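Local coordinates for protein 70 kDa peptidylprolyl isomerase, putative (Plasmodium falciparum, PDB 2FBN) that probably acts as an FK506-binding peptidylprolyl isomerase, with a C-terminal tetratricopeptide repeat domain that interacts with the C-terminal pentapeptide of Hsp90, at residues A[54-68]-A[87-101]. Sequence-based numbering, arbitrary orientation.
Sequences INEAIVKYKEALDFF and EISCNLNLATCYNKN
Y61, L65, L94 and C97 interlock as knobs into holes where helix 54-66 packs against the C-terminal half of helix 77-100, nearly antiparallel; the axes of the two segments approach to 9.3 Å at a crossing angle of -153°. Y61 sits among C90, N93, L94 and C97. N93 CB lies over one face of its ring in a CH-pi contact, 3.7 Å from the ring centroid and displaced from the ring centre. The sulfur of C97 lies in the ring plane at the edge, 4.0 Å from Y61 CE2, whereas that of C90 approaches obliquely and rests on A64 CB. L94 and Y61 run alongside one another in opposing senses, L94 CG against Y61 CB, and L94 fills the hole formed by I58, Y61, K62 and L65. At the I54 end, C97 CB is pressed tightly against I58 CG1 (3.4 Å) and also meets I54 CG2; toward E87, L65 lays CG and CD2 against C90 CB and turns CD1 to L94 CD1.

Polar contacts lie around this apolar seam. N101 ND2 donates to N55 OD1 (2.9 Å) through a bent N-H...O angle of 132°, the two amide planes 62° apart. The extended chain of K62 brings NZ to Y98 OH in a weak hydrogen bond of 2.9 Å; with CE equally close to that hydroxyl, the placing of the lysine end is doubtful. Beside L65, N91 ND2 returns to E87 O, reaching it from the face opposite N91 N, and its OD1 bonds H110 of helix 104-117. The hydroxyl of Y61 pairs with N46 of helix 31-50.

The small C90 and C97 probably leave room for Y61, I54, I58 and L65 in a tetratricopeptide-type helix packing, while Y61 and N91 extend polar links to the flanking helices of the right-handed superhelix characteristic of such repeats.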
loop_
_atom_site.group_PDB
_atom_site.type_symbol
_atom_site.label_atom_id
_atom_site.label_comp_id
_atom_site.label_asym_id
_atom_site.label_seq_id
_atom_site.Cartn_x
_atom_site.Cartn_y
_atom_site.Cartn_z
ATOM N N ILE A 54 15.938 -3.109 -11.105
ATOM C CA ILE A 54 14.717 -2.450 -10.635
ATOM C C ILE A 54 13.984 -3.281 -9.568
ATOM O O ILE A 54 13.573 -2.749 -8.538
ATOM C CB ILE A 54 13.790 -2.047 -11.829
ATOM C CG1 ILE A 54 14.561 -1.155 -12.834
ATOM C CG2 ILE A 54 12.506 -1.396 -11.343
ATOM C CD1 ILE A 54 15.352 0.006 -12.199
ATOM N N ASN A 55 13.848 -4.586 -9.782
ATOM C CA ASN A 55 13.142 -5.413 -8.799
ATOM C C ASN A 55 13.839 -5.367 -7.448
ATOM O O ASN A 55 13.197 -5.283 -6.396
ATOM C CB ASN A 55 13.033 -6.847 -9.301
ATOM C CG ASN A 55 12.132 -6.960 -10.512
ATOM O OD1 ASN A 55 11.161 -6.210 -10.655
ATOM N ND2 ASN A 55 12.440 -7.904 -11.385
ATOM N N GLU A 56 15.167 -5.411 -7.493
ATOM C CA GLU A 56 16.001 -5.362 -6.293
ATOM C C GLU A 56 15.857 -4.009 -5.599
ATOM O O GLU A 56 15.771 -3.938 -4.358
ATOM C CB GLU A 56 17.457 -5.625 -6.670
ATOM C CG GLU A 56 17.737 -7.080 -7.134
ATOM C CD GLU A 56 17.220 -7.445 -8.549
ATOM O OE1 GLU A 56 16.767 -6.565 -9.326
ATOM O OE2 GLU A 56 17.278 -8.656 -8.883
ATOM N N ALA A 57 15.832 -2.938 -6.401
ATOM C CA ALA A 57 15.627 -1.591 -5.870
ATOM C C ALA A 57 14.280 -1.473 -5.159
ATOM O O ALA A 57 14.200 -0.905 -4.062
ATOM C CB ALA A 57 15.743 -0.551 -6.971
ATOM N N ILE A 58 13.241 -2.040 -5.774
ATOM C CA ILE A 58 11.887 -2.010 -5.195
ATOM C C ILE A 58 11.873 -2.633 -3.793
ATOM O O ILE A 58 11.341 -2.035 -2.844
ATOM C CB ILE A 58 10.876 -2.708 -6.121
ATOM C CG1 ILE A 58 10.654 -1.847 -7.380
ATOM C CG2 ILE A 58 9.572 -2.988 -5.371
ATOM C CD1 ILE A 58 9.956 -2.575 -8.527
ATOM N N VAL A 59 12.469 -3.820 -3.663
ATOM C CA VAL A 59 12.551 -4.484 -2.357
ATOM C C VAL A 59 13.172 -3.559 -1.301
ATOM O O VAL A 59 12.604 -3.384 -0.207
ATOM C CB VAL A 59 13.302 -5.837 -2.474
ATOM C CG1 VAL A 59 13.540 -6.436 -1.102
ATOM C CG2 VAL A 59 12.509 -6.819 -3.396
ATOM N N LYS A 60 14.291 -2.920 -1.645
ATOM C CA LYS A 60 15.005 -2.047 -0.690
ATOM C C LYS A 60 14.180 -0.829 -0.297
ATOM O O LYS A 60 14.074 -0.501 0.895
ATOM C CB LYS A 60 16.374 -1.611 -1.216
ATOM C CG LYS A 60 17.346 -2.779 -1.417
ATOM C CD LYS A 60 17.779 -3.392 -0.088
ATOM C CE LYS A 60 18.824 -4.469 -0.331
ATOM N NZ LYS A 60 19.207 -5.148 0.925
ATOM N N TYR A 61 13.587 -0.163 -1.287
ATOM C CA TYR A 61 12.744 0.994 -0.960
ATOM C C TYR A 61 11.595 0.607 -0.031
ATOM O O TYR A 61 11.279 1.338 0.896
ATOM C CB TYR A 61 12.205 1.677 -2.204
ATOM C CG TYR A 61 13.275 2.291 -3.082
ATOM C CD1 TYR A 61 14.278 3.115 -2.542
ATOM C CD2 TYR A 61 13.250 2.087 -4.458
ATOM C CE1 TYR A 61 15.256 3.699 -3.377
ATOM C CE2 TYR A 61 14.208 2.647 -5.295
ATOM C CZ TYR A 61 15.208 3.458 -4.754
ATOM O OH TYR A 61 16.156 4.001 -5.613
ATOM N N LYS A 62 10.985 -0.544 -0.288
ATOM C CA LYS A 62 9.900 -1.019 0.581
ATOM C C LYS A 62 10.390 -1.334 2.000
ATOM O O LYS A 62 9.743 -0.984 2.991
ATOM C CB LYS A 62 9.204 -2.214 -0.046
ATOM C CG LYS A 62 8.315 -1.791 -1.201
ATOM C CD LYS A 62 7.473 -2.920 -1.717
ATOM C CE LYS A 62 6.297 -2.313 -2.471
ATOM N NZ LYS A 62 5.285 -3.331 -2.848
ATOM N N GLU A 63 11.528 -2.018 2.097
ATOM C CA GLU A 63 12.163 -2.249 3.405
ATOM C C GLU A 63 12.431 -0.939 4.171
ATOM O O GLU A 63 12.178 -0.849 5.377
ATOM C CB GLU A 63 13.471 -3.014 3.210
ATOM C CG GLU A 63 13.270 -4.479 2.841
ATOM C CD GLU A 63 14.588 -5.224 2.584
ATOM O OE1 GLU A 63 15.659 -4.581 2.588
ATOM O OE2 GLU A 63 14.526 -6.458 2.383
ATOM N N ALA A 64 12.964 0.072 3.479
ATOM C CA ALA A 64 13.173 1.392 4.081
ATOM C C ALA A 64 11.875 1.931 4.708
ATOM O O ALA A 64 11.848 2.352 5.874
ATOM C CB ALA A 64 13.720 2.397 3.033
ATOM N N LEU A 65 10.805 1.910 3.914
ATOM C CA LEU A 65 9.493 2.393 4.365
ATOM C C LEU A 65 8.929 1.589 5.543
ATOM O O LEU A 65 8.223 2.140 6.398
ATOM C CB LEU A 65 8.494 2.414 3.209
ATOM C CG LEU A 65 8.782 3.503 2.166
ATOM C CD1 LEU A 65 7.818 3.361 0.990
ATOM C CD2 LEU A 65 8.714 4.904 2.807
ATOM N N ASP A 66 9.221 0.286 5.566
ATOM C CA ASP A 66 8.765 -0.596 6.659
ATOM C C ASP A 66 9.251 -0.140 8.047
ATOM O O ASP A 66 8.576 -0.380 9.055
ATOM C CB ASP A 66 9.207 -2.030 6.387
ATOM C CG ASP A 66 8.446 -2.681 5.228
ATOM O OD1 ASP A 66 7.388 -2.169 4.824
ATOM O OD2 ASP A 66 8.917 -3.725 4.739
ATOM N N PHE A 67 10.395 0.547 8.089
ATOM C CA PHE A 67 10.889 1.115 9.353
ATOM C C PHE A 67 9.962 2.160 9.944
ATOM O O PHE A 67 10.038 2.436 11.127
ATOM C CB PHE A 67 12.292 1.672 9.203
ATOM C CG PHE A 67 13.334 0.618 9.297
ATOM C CD1 PHE A 67 13.697 0.100 10.541
ATOM C CD2 PHE A 67 13.932 0.112 8.148
ATOM C CE1 PHE A 67 14.673 -0.912 10.634
ATOM C CE2 PHE A 67 14.895 -0.891 8.231
ATOM C CZ PHE A 67 15.266 -1.402 9.486
ATOM N N PHE A 68 9.073 2.712 9.114
ATOM C CA PHE A 68 8.162 3.764 9.556
ATOM C C PHE A 68 6.728 3.298 9.816
ATOM O O PHE A 68 5.867 4.116 10.105
ATOM C CB PHE A 68 8.190 4.932 8.562
ATOM C CG PHE A 68 9.553 5.536 8.422
ATOM C CD1 PHE A 68 10.269 5.906 9.566
ATOM C CD2 PHE A 68 10.118 5.742 7.167
ATOM C CE1 PHE A 68 11.560 6.458 9.454
ATOM C CE2 PHE A 68 11.398 6.307 7.051
ATOM C CZ PHE A 68 12.109 6.654 8.197
ATOM N N GLU A 87 10.690 9.237 3.284
ATOM C CA GLU A 87 9.405 8.779 2.729
ATOM C C GLU A 87 9.143 9.353 1.339
ATOM O O GLU A 87 8.699 8.628 0.434
ATOM C CB GLU A 87 8.255 9.103 3.667
ATOM C CG GLU A 87 8.307 8.237 4.930
ATOM C CD GLU A 87 7.048 8.272 5.779
ATOM O OE1 GLU A 87 6.390 9.332 5.865
ATOM O OE2 GLU A 87 6.766 7.226 6.405
ATOM N N ILE A 88 9.432 10.639 1.162
ATOM C CA ILE A 88 9.309 11.247 -0.178
ATOM C C ILE A 88 10.209 10.555 -1.201
ATOM O O ILE A 88 9.755 10.185 -2.295
ATOM C CB ILE A 88 9.592 12.769 -0.126
ATOM C CG1 ILE A 88 8.435 13.484 0.599
ATOM C CG2 ILE A 88 9.864 13.303 -1.541
ATOM C CD1 ILE A 88 8.725 14.927 0.960
ATOM N N SER A 89 11.476 10.347 -0.847
ATOM C CA SER A 89 12.435 9.714 -1.761
ATOM C C SER A 89 12.070 8.276 -2.126
ATOM O O SER A 89 12.067 7.900 -3.304
ATOM C CB SER A 89 13.845 9.744 -1.176
ATOM O OG SER A 89 14.289 11.081 -1.083
ATOM N N CYS A 90 11.780 7.475 -1.109
ATOM C CA CYS A 90 11.404 6.087 -1.330
ATOM C C CYS A 90 10.147 5.986 -2.190
ATOM O O CYS A 90 10.090 5.179 -3.118
ATOM C CB CYS A 90 11.125 5.416 0.008
ATOM S SG CYS A 90 12.662 5.052 0.871
ATOM N N ASN A 91 9.119 6.767 -1.865
ATOM C CA ASN A 91 7.894 6.679 -2.661
ATOM C C ASN A 91 8.051 7.199 -4.093
ATOM O O ASN A 91 7.481 6.625 -5.024
ATOM C CB ASN A 91 6.726 7.327 -1.949
ATOM C CG ASN A 91 6.198 6.449 -0.831
ATOM O OD1 ASN A 91 5.639 5.361 -1.079
ATOM N ND2 ASN A 91 6.362 6.908 0.395
ATOM N N LEU A 92 8.809 8.279 -4.261
ATOM C CA LEU A 92 9.097 8.777 -5.604
ATOM C C LEU A 92 9.850 7.725 -6.416
ATOM O O LEU A 92 9.484 7.413 -7.564
ATOM C CB LEU A 92 9.916 10.061 -5.547
ATOM C CG LEU A 92 9.207 11.384 -5.321
ATOM C CD1 LEU A 92 10.264 12.451 -5.075
ATOM C CD2 LEU A 92 8.365 11.731 -6.552
ATOM N N ASN A 93 10.917 7.184 -5.826
ATOM C CA ASN A 93 11.733 6.175 -6.503
ATOM C C ASN A 93 10.904 4.929 -6.810
ATOM O O ASN A 93 11.028 4.344 -7.882
ATOM C CB ASN A 93 12.999 5.828 -5.708
ATOM C CG ASN A 93 13.917 7.027 -5.513
ATOM O OD1 ASN A 93 13.775 8.048 -6.197
ATOM N ND2 ASN A 93 14.832 6.929 -4.552
ATOM N N LEU A 94 10.036 4.525 -5.878
ATOM C CA LEU A 94 9.173 3.389 -6.159
ATOM C C LEU A 94 8.248 3.691 -7.350
ATOM O O LEU A 94 8.019 2.833 -8.212
ATOM C CB LEU A 94 8.371 3.012 -4.921
ATOM C CG LEU A 94 9.115 2.176 -3.870
ATOM C CD1 LEU A 94 8.319 2.174 -2.592
ATOM C CD2 LEU A 94 9.393 0.735 -4.371
ATOM N N ALA A 95 7.723 4.912 -7.405
ATOM C CA ALA A 95 6.844 5.262 -8.530
ATOM C C ALA A 95 7.610 5.113 -9.853
ATOM O O ALA A 95 7.108 4.501 -10.803
ATOM C CB ALA A 95 6.299 6.654 -8.365
ATOM N N THR A 96 8.831 5.645 -9.899
ATOM C CA THR A 96 9.715 5.429 -11.063
ATOM C C THR A 96 9.907 3.942 -11.390
ATOM O O THR A 96 9.723 3.516 -12.540
ATOM C CB THR A 96 11.083 6.106 -10.864
ATOM O OG1 THR A 96 10.881 7.484 -10.509
ATOM C CG2 THR A 96 11.923 6.003 -12.136
ATOM N N CYS A 97 10.246 3.141 -10.376
ATOM C CA CYS A 97 10.477 1.721 -10.569
ATOM C C CYS A 97 9.258 1.057 -11.180
ATOM O O CYS A 97 9.339 0.308 -12.136
ATOM C CB CYS A 97 10.833 1.036 -9.240
ATOM S SG CYS A 97 12.505 1.466 -8.672
ATOM N N TYR A 98 8.100 1.361 -10.620
ATOM C CA TYR A 98 6.888 0.721 -11.091
ATOM C C TYR A 98 6.472 1.195 -12.495
ATOM O O TYR A 98 5.972 0.398 -13.285
ATOM C CB TYR A 98 5.796 0.926 -10.059
ATOM C CG TYR A 98 5.960 0.055 -8.826
ATOM C CD1 TYR A 98 6.136 -1.330 -8.935
ATOM C CD2 TYR A 98 5.900 0.622 -7.550
ATOM C CE1 TYR A 98 6.240 -2.145 -7.780
ATOM C CE2 TYR A 98 5.999 -0.182 -6.402
ATOM C CZ TYR A 98 6.177 -1.549 -6.531
ATOM O OH TYR A 98 6.265 -2.335 -5.390
ATOM N N ASN A 99 6.679 2.476 -12.806
ATOM C CA ASN A 99 6.500 2.935 -14.208
ATOM C C ASN A 99 7.414 2.195 -15.184
ATOM O O ASN A 99 6.975 1.747 -16.248
ATOM C CB ASN A 99 6.664 4.442 -14.319
ATOM C CG ASN A 99 5.395 5.194 -13.907
ATOM O OD1 ASN A 99 4.285 4.636 -13.956
ATOM N ND2 ASN A 99 5.547 6.469 -13.559
ATOM N N LYS A 100 8.668 2.031 -14.795
ATOM C CA LYS A 100 9.624 1.248 -15.580
ATOM C C LYS A 100 9.154 -0.194 -15.786
ATOM O O LYS A 100 9.209 -0.721 -16.906
ATOM C CB LYS A 100 10.996 1.273 -14.918
ATOM C CG LYS A 100 11.749 2.570 -15.144
ATOM C CD LYS A 100 13.023 2.684 -14.295
ATOM C CE LYS A 100 13.923 3.795 -14.848
ATOM N NZ LYS A 100 14.545 3.393 -16.173
ATOM N N ASN A 101 8.662 -0.828 -14.718
ATOM C CA ASN A 101 8.159 -2.207 -14.792
ATOM C C ASN A 101 6.740 -2.319 -15.376
ATOM O O ASN A 101 6.187 -3.420 -15.477
ATOM C CB ASN A 101 8.214 -2.869 -13.403
ATOM C CG ASN A 101 9.606 -3.383 -13.049
ATOM O OD1 ASN A 101 10.559 -3.229 -13.818
ATOM N ND2 ASN A 101 9.721 -4.008 -11.872
#